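Local coordinates for protein porin (Pseudomonas aeruginosa, PDB 3T24) that forms a beta-barrel channel of the OprD family in the bacterial outer membrane, probably admitting small carboxylate-bearing solutes, at residues L328-R333 with R354-A359; F298-D303 with R375-R380. All coordinates share one frame; numbering follows the deposited sequence.

Contact 1: residues L328-R333 with R354-A359; sequences LTFMTR and RDMDIA. With SO4 (sulfate ion), chain I.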
ATOM      1  N   LEU A 328      17.778  -7.945  11.897  1.00 64.66           N
ATOM      2  CA  LEU A 328      18.402  -7.313  10.741  1.00 61.79           C
ATOM      3  C   LEU A 328      17.960  -8.030   9.473  1.00 59.23           C
ATOM      4  O   LEU A 328      18.157  -9.239   9.336  1.00 62.20           O
ATOM      5  CB  LEU A 328      19.925  -7.382  10.852  1.00 61.69           C
ATOM      6  CG  LEU A 328      20.710  -6.950   9.608  1.00 65.20           C
ATOM      7  CD1 LEU A 328      20.516  -5.462   9.318  1.00 58.25           C
ATOM      8  CD2 LEU A 328      22.195  -7.301   9.721  1.00 66.18           C
ATOM      9  N   THR A 329      17.366  -7.287   8.550  1.00 53.81           N
ATOM     10  CA  THR A 329      16.915  -7.863   7.290  1.00 58.30           C
ATOM     11  C   THR A 329      17.466  -7.111   6.081  1.00 56.60           C
ATOM     12  O   THR A 329      17.680  -5.900   6.131  1.00 55.56           O
ATOM     13  CB  THR A 329      15.365  -7.915   7.190  1.00 53.03           C
ATOM     14  OG1 THR A 329      14.811  -6.601   7.362  1.00 48.86           O
ATOM     15  CG2 THR A 329      14.794  -8.848   8.235  1.00 51.47           C
ATOM     16  N   PHE A 330      17.700  -7.846   5.001  1.00 54.16           N
ATOM     17  CA  PHE A 330      18.167  -7.263   3.761  1.00 51.79           C
ATOM     18  C   PHE A 330      17.155  -7.588   2.697  1.00 56.12           C
ATOM     19  O   PHE A 330      16.490  -8.622   2.751  1.00 66.28           O
ATOM     20  CB  PHE A 330      19.523  -7.838   3.362  1.00 60.56           C
ATOM     21  CG  PHE A 330      20.021  -7.349   2.025  1.00 64.20           C
ATOM     22  CD1 PHE A 330      20.618  -6.104   1.904  1.00 66.15           C
ATOM     23  CD2 PHE A 330      19.903  -8.141   0.893  1.00 63.88           C
ATOM     24  CE1 PHE A 330      21.079  -5.650   0.676  1.00 65.41           C
ATOM     25  CE2 PHE A 330      20.365  -7.697  -0.334  1.00 65.61           C
ATOM     26  CZ  PHE A 330      20.951  -6.449  -0.443  1.00 65.60           C
ATOM     27  N   MET A 331      17.025  -6.696   1.731  1.00 49.39           N
ATOM     28  CA  MET A 331      16.189  -6.964   0.580  1.00 46.03           C
ATOM     29  C   MET A 331      16.744  -6.184  -0.593  1.00 49.16           C
ATOM     30  O   MET A 331      17.205  -5.058  -0.433  1.00 51.63           O
ATOM     31  CB  MET A 331      14.722  -6.586   0.855  1.00 40.85           C
ATOM     32  CG  MET A 331      13.768  -6.927  -0.302  1.00 51.13           C
ATOM     33  SD  MET A 331      13.877  -5.827  -1.748  1.00 50.16           S
ATOM     34  CE  MET A 331      12.980  -4.399  -1.151  1.00 37.89           C
ATOM     35  N   THR A 332      16.732  -6.796  -1.769  1.00 51.87           N
ATOM     36  CA  THR A 332      17.029  -6.066  -2.990  1.00 45.01           C
ATOM     37  C   THR A 332      16.154  -6.582  -4.116  1.00 42.03           C
ATOM     38  O   THR A 332      15.806  -7.761  -4.160  1.00 45.19           O
ATOM     39  CB  THR A 332      18.522  -6.130  -3.387  1.00 47.52           C
ATOM     40  OG1 THR A 332      18.758  -5.215  -4.464  1.00 47.11           O
ATOM     41  CG2 THR A 332      18.927  -7.535  -3.827  1.00 47.35           C
ATOM     42  N   ARG A 333      15.777  -5.686  -5.015  1.00 38.93           N
ATOM     43  CA  ARG A 333      14.966  -6.075  -6.150  1.00 39.86           C
ATOM     44  C   ARG A 333      15.271  -5.238  -7.381  1.00 42.89           C
ATOM     45  O   ARG A 333      15.742  -4.097  -7.297  1.00 38.81           O
ATOM     46  CB  ARG A 333      13.476  -5.977  -5.814  1.00 35.93           C
ATOM     47  CG  ARG A 333      13.036  -4.581  -5.459  1.00 33.50           C
ATOM     48  CD  ARG A 333      11.662  -4.550  -4.830  1.00 31.25           C
ATOM     49  NE  ARG A 333      11.393  -3.242  -4.231  1.00 34.16           N
ATOM     50  CZ  ARG A 333      10.422  -3.030  -3.350  1.00 39.40           C
ATOM     51  NH1 ARG A 333       9.641  -4.036  -2.985  1.00 41.98           N
ATOM     52  NH2 ARG A 333      10.228  -1.826  -2.836  1.00 42.49           N
ATOM     53  N   ARG A 354      16.103  -0.282  -9.581  1.00 31.84           N
ATOM     54  CA  ARG A 354      16.706  -1.187  -8.621  1.00 34.79           C
ATOM     55  C   ARG A 354      16.482  -0.619  -7.225  1.00 34.94           C
ATOM     56  O   ARG A 354      16.710   0.571  -7.011  1.00 40.97           O
ATOM     57  CB  ARG A 354      18.209  -1.347  -8.878  1.00 35.98           C
ATOM     58  CG  ARG A 354      18.909  -2.260  -7.867  1.00 54.56           C
ATOM     59  CD  ARG A 354      20.413  -2.304  -8.102  1.00 68.71           C
ATOM     60  NE  ARG A 354      20.747  -2.519  -9.513  1.00 80.53           N
ATOM     61  CZ  ARG A 354      20.934  -3.714 -10.068  1.00 82.61           C
ATOM     62  NH1 ARG A 354      20.826  -4.815  -9.330  1.00 80.31           N
ATOM     63  NH2 ARG A 354      21.230  -3.807 -11.362  1.00 77.77           N
ATOM     64  N   ASP A 355      16.053  -1.470  -6.292  1.00 35.53           N
ATOM     65  CA  ASP A 355      15.863  -1.074  -4.889  1.00 38.98           C
ATOM     66  C   ASP A 355      16.739  -1.884  -3.951  1.00 44.31           C
ATOM     67  O   ASP A 355      16.984  -3.074  -4.179  1.00 45.23           O
ATOM     68  CB  ASP A 355      14.406  -1.254  -4.427  1.00 34.62           C
ATOM     69  CG  ASP A 355      13.446  -0.395  -5.186  1.00 37.78           C
ATOM     70  OD1 ASP A 355      13.913   0.480  -5.961  1.00 42.15           O
ATOM     71  OD2 ASP A 355      12.221  -0.595  -5.007  1.00 33.67           O
ATOM     72  N   MET A 356      17.168  -1.241  -2.873  1.00 44.77           N
ATOM     73  CA  MET A 356      17.924  -1.906  -1.826  1.00 48.19           C
ATOM     74  C   MET A 356      17.388  -1.451  -0.441  1.00 49.32           C
ATOM     75  O   MET A 356      17.417  -0.268  -0.115  1.00 49.63           O
ATOM     76  CB  MET A 356      19.414  -1.593  -2.013  1.00 48.71           C
ATOM     77  CG  MET A 356      20.372  -2.486  -1.242  1.00 63.01           C
ATOM     78  SD  MET A 356      20.923  -1.794   0.336  1.00127.64           S
ATOM     79  CE  MET A 356      22.019  -0.485  -0.209  1.00 71.05           C
ATOM     80  N   ASP A 357      16.865  -2.386   0.348  1.00 46.82           N
ATOM     81  CA  ASP A 357      16.370  -2.078   1.693  1.00 47.02           C
ATOM     82  C   ASP A 357      17.181  -2.746   2.776  1.00 50.50           C
ATOM     83  O   ASP A 357      17.453  -3.938   2.712  1.00 56.51           O
ATOM     84  CB  ASP A 357      14.908  -2.492   1.847  1.00 49.94           C
ATOM     85  CG  ASP A 357      13.977  -1.652   0.992  1.00 59.32           C
ATOM     86  OD1 ASP A 357      14.479  -0.908   0.123  1.00 55.37           O
ATOM     87  OD2 ASP A 357      12.745  -1.732   1.191  1.00 68.01           O
ATOM     88  N   ILE A 358      17.569  -1.965   3.774  1.00 52.61           N
ATOM     89  CA  ILE A 358      18.202  -2.512   4.962  1.00 52.54           C
ATOM     90  C   ILE A 358      17.435  -2.060   6.190  1.00 51.11           C
ATOM     91  O   ILE A 358      17.206  -0.873   6.382  1.00 56.32           O
ATOM     92  CB  ILE A 358      19.680  -2.101   5.068  1.00 55.30           C
ATOM     93  CG1 ILE A 358      20.433  -2.554   3.814  1.00 60.06           C
ATOM     94  CG2 ILE A 358      20.305  -2.717   6.298  1.00 51.09           C
ATOM     95  CD1 ILE A 358      21.957  -2.377   3.877  1.00 62.28           C
ATOM     96  N   ALA A 359      17.022  -3.012   7.014  1.00 52.41           N
ATOM     97  CA  ALA A 359      16.190  -2.713   8.174  1.00 50.76           C
ATOM     98  C   ALA A 359      16.680  -3.425   9.434  1.00 52.48           C
ATOM     99  O   ALA A 359      17.007  -4.610   9.404  1.00 59.26           O
ATOM    100  CB  ALA A 359      14.742  -3.082   7.897  1.00 44.04           C
TER
HETATM  101  S   SO4 I 400       8.526  -4.131   0.986  1.00115.89           S
HETATM  102  O1  SO4 I 400       8.569  -3.359  -0.255  1.00114.54           O
HETATM  103  O2  SO4 I 400       9.860  -4.206   1.577  1.00116.48           O
HETATM  104  O3  SO4 I 400       7.636  -3.454   1.928  1.00119.82           O
HETATM  105  O4  SO4 I 400       8.042  -5.484   0.717  1.00110.80           O
HETATM  106  O   HOH W   1      12.570  -0.135  -1.521  1.00 39.39           O
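Arg-333 lies across Asp-355 and holds it through a salt bridge, NE to OD2 at 2.9 Å. OD2 is met on its anti side, somewhat out of the carboxylate plane, and the two flat groups are turned 65° apart; NH2 adds a weak bond to the same oxygen. CG of Arg-333 stands between its backbone N and carbonyl carbon (chi1 61°), and the extended chain beyond it brings the guanidinium toward the neighbouring strand, above the face of Met-331, Asp-355 and Asp-357. There Arg-333 NH1 donates to O1 of a sulfate, probably from the crystallisation liquor, at 3.0 Å, while CE of Met-331 sits over the centre of one guanidinium face. That methyl also packs on Asp-357, whose OD1 accepts a hydrogen bond from a water, itself accepting weakly from Arg-333 NH2.

Backbone bonds zip the antiparallel strands together: Thr-329 with Ala-359, Met-331 with Asp-357 and Arg-333 with Asp-355 are hydrogen-bonded pairs. Thr-332 adds a side-chain bond: its OG1, anti to its own N (chi1 -171°), reaches Asp-355 O at 2.8 Å from the face of the carbonyl plane opposite Arg-333 N, and the two donors grip one oxygen.

Apolar contacts occupy the other face. CE1 of Phe-330 meets CG of Met-356 at 3.8 Å, the side chains crossing at about a right angle, and SD of Met-356 makes an oblique Met-aromatic contact with the ring. CG1 of Ile-358 lies at the ring edge, 4.0 Å from CD1 of Phe-330. Leu-328 runs alongside Ile-358.

The segments belong to a beta hairpin of the barrel wall, strands 328-341 and 348-361. Strand 310-319 pairs with the hairpin beyond 328-333 and contributes Arg-315 to the sulfate site; strand 371-381 pairs beyond 354-359, bringing Trp-374 against Met-356.

Contact 2: residues F298-D303 with R375-R380; sequences FIQIGD and RNATMR. With SO4 (sulfate ion), chain D.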
ATOM      1  N   PHE A 298       4.844  -2.897  -8.373  1.00 31.97           N
ATOM      2  CA  PHE A 298       4.841  -1.610  -7.734  1.00 29.36           C
ATOM      3  C   PHE A 298       5.925  -1.657  -6.675  1.00 34.15           C
ATOM      4  O   PHE A 298       5.860  -2.475  -5.763  1.00 36.74           O
ATOM      5  CB  PHE A 298       3.475  -1.365  -7.090  1.00 28.19           C
ATOM      6  CG  PHE A 298       3.477  -0.273  -6.064  1.00 30.32           C
ATOM      7  CD1 PHE A 298       3.662   1.044  -6.443  1.00 30.20           C
ATOM      8  CD2 PHE A 298       3.297  -0.568  -4.715  1.00 31.99           C
ATOM      9  CE1 PHE A 298       3.660   2.068  -5.495  1.00 31.68           C
ATOM     10  CE2 PHE A 298       3.280   0.442  -3.763  1.00 32.76           C
ATOM     11  CZ  PHE A 298       3.471   1.780  -4.164  1.00 29.20           C
ATOM     12  N   ILE A 299       6.917  -0.777  -6.792  1.00 30.55           N
ATOM     13  CA  ILE A 299       8.046  -0.759  -5.856  1.00 30.49           C
ATOM     14  C   ILE A 299       8.353   0.658  -5.370  1.00 34.60           C
ATOM     15  O   ILE A 299       7.444   1.479  -5.255  1.00 32.18           O
ATOM     16  CB  ILE A 299       9.305  -1.453  -6.447  1.00 25.58           C
ATOM     17  CG1 ILE A 299       9.743  -0.802  -7.777  1.00 27.47           C
ATOM     18  CG2 ILE A 299       9.013  -2.934  -6.631  1.00 26.73           C
ATOM     19  CD1 ILE A 299      11.072  -1.356  -8.344  1.00 33.22           C
ATOM     20  N   GLN A 300       9.616   0.968  -5.089  1.00 34.30           N
ATOM     21  CA  GLN A 300       9.866   2.207  -4.361  1.00 33.98           C
ATOM     22  C   GLN A 300       9.522   3.439  -5.167  1.00 31.80           C
ATOM     23  O   GLN A 300       8.852   4.339  -4.670  1.00 30.59           O
ATOM     24  CB  GLN A 300      11.290   2.297  -3.801  1.00 33.66           C
ATOM     25  CG  GLN A 300      11.512   3.536  -2.921  1.00 31.64           C
ATOM     26  CD  GLN A 300      12.875   3.528  -2.211  1.00 40.52           C
ATOM     27  OE1 GLN A 300      13.444   2.462  -1.922  1.00 41.15           O
ATOM     28  NE2 GLN A 300      13.409   4.720  -1.941  1.00 40.47           N
ATOM     29  N   ILE A 301       9.968   3.498  -6.416  1.00 29.98           N
ATOM     30  CA  ILE A 301       9.733   4.720  -7.180  1.00 25.01           C
ATOM     31  C   ILE A 301       8.641   4.548  -8.214  1.00 32.02           C
ATOM     32  O   ILE A 301       7.717   5.356  -8.266  1.00 34.78           O
ATOM     33  CB  ILE A 301      10.994   5.240  -7.851  1.00 29.04           C
ATOM     34  CG1 ILE A 301      12.071   5.583  -6.807  1.00 33.37           C
ATOM     35  CG2 ILE A 301      10.656   6.458  -8.670  1.00 26.96           C
ATOM     36  CD1 ILE A 301      13.443   5.989  -7.433  1.00 30.19           C
ATOM     37  N   GLY A 302       8.735   3.480  -9.007  1.00 28.51           N
ATOM     38  CA  GLY A 302       7.806   3.248 -10.097  1.00 25.63           C
ATOM     39  C   GLY A 302       6.758   2.178  -9.832  1.00 27.88           C
ATOM     40  O   GLY A 302       6.995   1.214  -9.101  1.00 31.24           O
ATOM     41  N   ASP A 303       5.579   2.351 -10.414  1.00 23.02           N
ATOM     42  CA  ASP A 303       4.567   1.305 -10.337  1.00 26.22           C
ATOM     43  C   ASP A 303       4.476   0.449 -11.616  1.00 26.85           C
ATOM     44  O   ASP A 303       3.733  -0.531 -11.674  1.00 32.12           O
ATOM     45  CB  ASP A 303       3.211   1.887  -9.945  1.00 30.07           C
ATOM     46  CG  ASP A 303       2.688   2.873 -10.938  1.00 42.02           C
ATOM     47  OD1 ASP A 303       3.261   3.008 -12.044  1.00 49.24           O
ATOM     48  OD2 ASP A 303       1.671   3.513 -10.613  1.00 48.00           O
ATOM     49  N   ARG A 375      15.817   2.785   2.836  1.00 42.96           N
ATOM     50  CA  ARG A 375      15.298   2.377   1.529  1.00 40.93           C
ATOM     51  C   ARG A 375      15.983   3.167   0.420  1.00 41.68           C
ATOM     52  O   ARG A 375      15.859   4.390   0.326  1.00 40.26           O
ATOM     53  CB  ARG A 375      13.780   2.564   1.464  1.00 45.30           C
ATOM     54  CG  ARG A 375      12.999   1.632   2.391  1.00 49.97           C
ATOM     55  CD  ARG A 375      11.504   1.915   2.382  1.00 51.11           C
ATOM     56  NE  ARG A 375      10.741   0.691   2.613  1.00 66.50           N
ATOM     57  CZ  ARG A 375      10.206  -0.043   1.639  1.00 77.02           C
ATOM     58  NH1 ARG A 375      10.339   0.340   0.374  1.00 81.56           N
ATOM     59  NH2 ARG A 375       9.528  -1.150   1.923  1.00 78.71           N
ATOM     60  N   ASN A 376      16.720   2.452  -0.417  1.00 42.14           N
ATOM     61  CA  ASN A 376      17.480   3.076  -1.487  1.00 45.47           C
ATOM     62  C   ASN A 376      16.982   2.710  -2.888  1.00 39.18           C
ATOM     63  O   ASN A 376      16.770   1.531  -3.192  1.00 37.75           O
ATOM     64  CB  ASN A 376      18.946   2.685  -1.369  1.00 49.41           C
ATOM     65  CG  ASN A 376      19.718   3.045  -2.598  1.00 50.85           C
ATOM     66  OD1 ASN A 376      19.914   2.215  -3.488  1.00 56.42           O
ATOM     67  ND2 ASN A 376      20.124   4.305  -2.687  1.00 45.96           N
ATOM     68  N   ALA A 377      16.831   3.703  -3.755  1.00 34.04           N
ATOM     69  CA  ALA A 377      16.279   3.420  -5.081  1.00 35.16           C
ATOM     70  C   ALA A 377      16.946   4.182  -6.220  1.00 39.13           C
ATOM     71  O   ALA A 377      17.289   5.358  -6.069  1.00 39.35           O
ATOM     72  CB  ALA A 377      14.769   3.665  -5.095  1.00 35.66           C
ATOM     73  N   THR A 378      17.105   3.500  -7.358  1.00 38.68           N
ATOM     74  CA  THR A 378      17.528   4.132  -8.604  1.00 34.64           C
ATOM     75  C   THR A 378      16.497   3.843  -9.683  1.00 33.93           C
ATOM     76  O   THR A 378      16.116   2.687  -9.885  1.00 34.57           O
ATOM     77  CB  THR A 378      18.893   3.587  -9.080  1.00 37.84           C
ATOM     78  OG1 THR A 378      19.823   3.684  -8.009  1.00 54.26           O
ATOM     79  CG2 THR A 378      19.416   4.393 -10.231  1.00 34.93           C
ATOM     80  N   MET A 379      16.037   4.894 -10.357  1.00 30.21           N
ATOM     81  CA  MET A 379      15.081   4.765 -11.454  1.00 30.96           C
ATOM     82  C   MET A 379      15.687   5.357 -12.730  1.00 30.21           C
ATOM     83  O   MET A 379      16.117   6.515 -12.737  1.00 30.60           O
ATOM     84  CB  MET A 379      13.772   5.492 -11.111  1.00 40.56           C
ATOM     85  CG  MET A 379      12.875   5.868 -12.336  1.00 24.66           C
ATOM     86  SD  MET A 379      12.069   4.416 -13.008  1.00 54.76           S
ATOM     87  CE  MET A 379      11.108   3.849 -11.614  1.00 78.38           C
ATOM     88  N   ARG A 380      15.758   4.568 -13.797  1.00 27.26           N
ATOM     89  CA  ARG A 380      16.229   5.112 -15.086  1.00 33.46           C
ATOM     90  C   ARG A 380      15.238   4.870 -16.219  1.00 32.10           C
ATOM     91  O   ARG A 380      14.590   3.817 -16.287  1.00 31.02           O
ATOM     92  CB  ARG A 380      17.607   4.555 -15.473  1.00 37.62           C
ATOM     93  CG  ARG A 380      18.763   4.890 -14.489  1.00 41.12           C
ATOM     94  CD  ARG A 380      19.244   6.338 -14.573  1.00 42.33           C
ATOM     95  NE  ARG A 380      20.335   6.611 -13.629  1.00 44.72           N
ATOM     96  CZ  ARG A 380      20.159   6.998 -12.361  1.00 52.07           C
ATOM     97  NH1 ARG A 380      18.919   7.186 -11.872  1.00 49.40           N
ATOM     98  NH2 ARG A 380      21.223   7.207 -11.575  1.00 48.40           N
TER
HETATM   99  S   SO4 D 395      23.950   8.364 -14.066  1.00 62.56           S
HETATM  100  O1  SO4 D 395      24.624   8.543 -15.347  1.00 77.44           O
HETATM  101  O2  SO4 D 395      24.854   8.638 -12.955  1.00 51.08           O
HETATM  102  O3  SO4 D 395      22.861   9.330 -13.998  1.00 69.42           O
HETATM  103  O4  SO4 D 395      23.474   6.979 -14.022  1.00 64.12           O
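Gln-300 reaches across to Ala-377 and Arg-375, CG anti to its backbone N (chi1 -174°); the extended chain carries the amide to the strand, with its OE1-NE2 line across the strand direction. CD of Gln-300 rests 3.5 Å from CB of Ala-377. OE1 of Gln-300 comes to 3.4 Å from CB of Arg-375, while its NE2 makes a weak hydrogen bond to Arg-375 O, 3.4 Å long; NE2 has a further partner in Glu-389. The Gln-300 amide and the Arg-375 guanidinium are inclined to each other by 63°; Arg-375 NH2 makes a salt bridge to a sulfate, and the ion pair of NH1 with Asp-357 is long and weak.

Ile-301 sets its CD1 tip against the strand face between two side chains, 3.6 Å from CB of Ala-377 and 3.7 Å from CB of Met-379. The methyl of Ala-377 is therefore shared, touched by Gln-300 and Ile-301 together. Met-379 leaves the strand with CG anti to N (chi1 159°), then bends at both following torsions and curls its CE back onto the bare backbone of Gly-302, 3.5 Å from Gly-302 N.

Segment 298-303 is an irregular turn, closed by a bond from Ile-299 N to Gly-302 O, in the long loop between strands 270-280 and 310-319. It lies against the side of strand 371-381 that carries Arg-375, Ala-377 and Met-379. The neighbouring strands help hold it: from strand 348-361, Glu-353 accepts from the backbone N-H groups of Ile-301 and Gly-302, and from strand 386-399, Tyr-387 packs on Ile-301.

How the contacts relate
Contacts 1 and 2 have centres 12 Å apart, on the same side of the chain's centre. Along the chain the loop segment 298-303 comes first, then both strands of contact 1, and finally 375-380. Segments 354-359 and 375-380 lie on consecutive, adjacent strands, joined by probable backbone hydrogen bonds such as Met-356 N to Asn-376 O, 2.8 Å. Contact 1 thus lies within the wall, whereas contact 2 fastens a loop against it. Ile-299 of that loop also packs on Arg-333 and Asp-355, and Asp-355 OD2, already engaged by Arg-333, accepts from Gln-300 N. The loop is thereby tied to three successive wall strands, consistent with an inward-folded loop narrowing the channel.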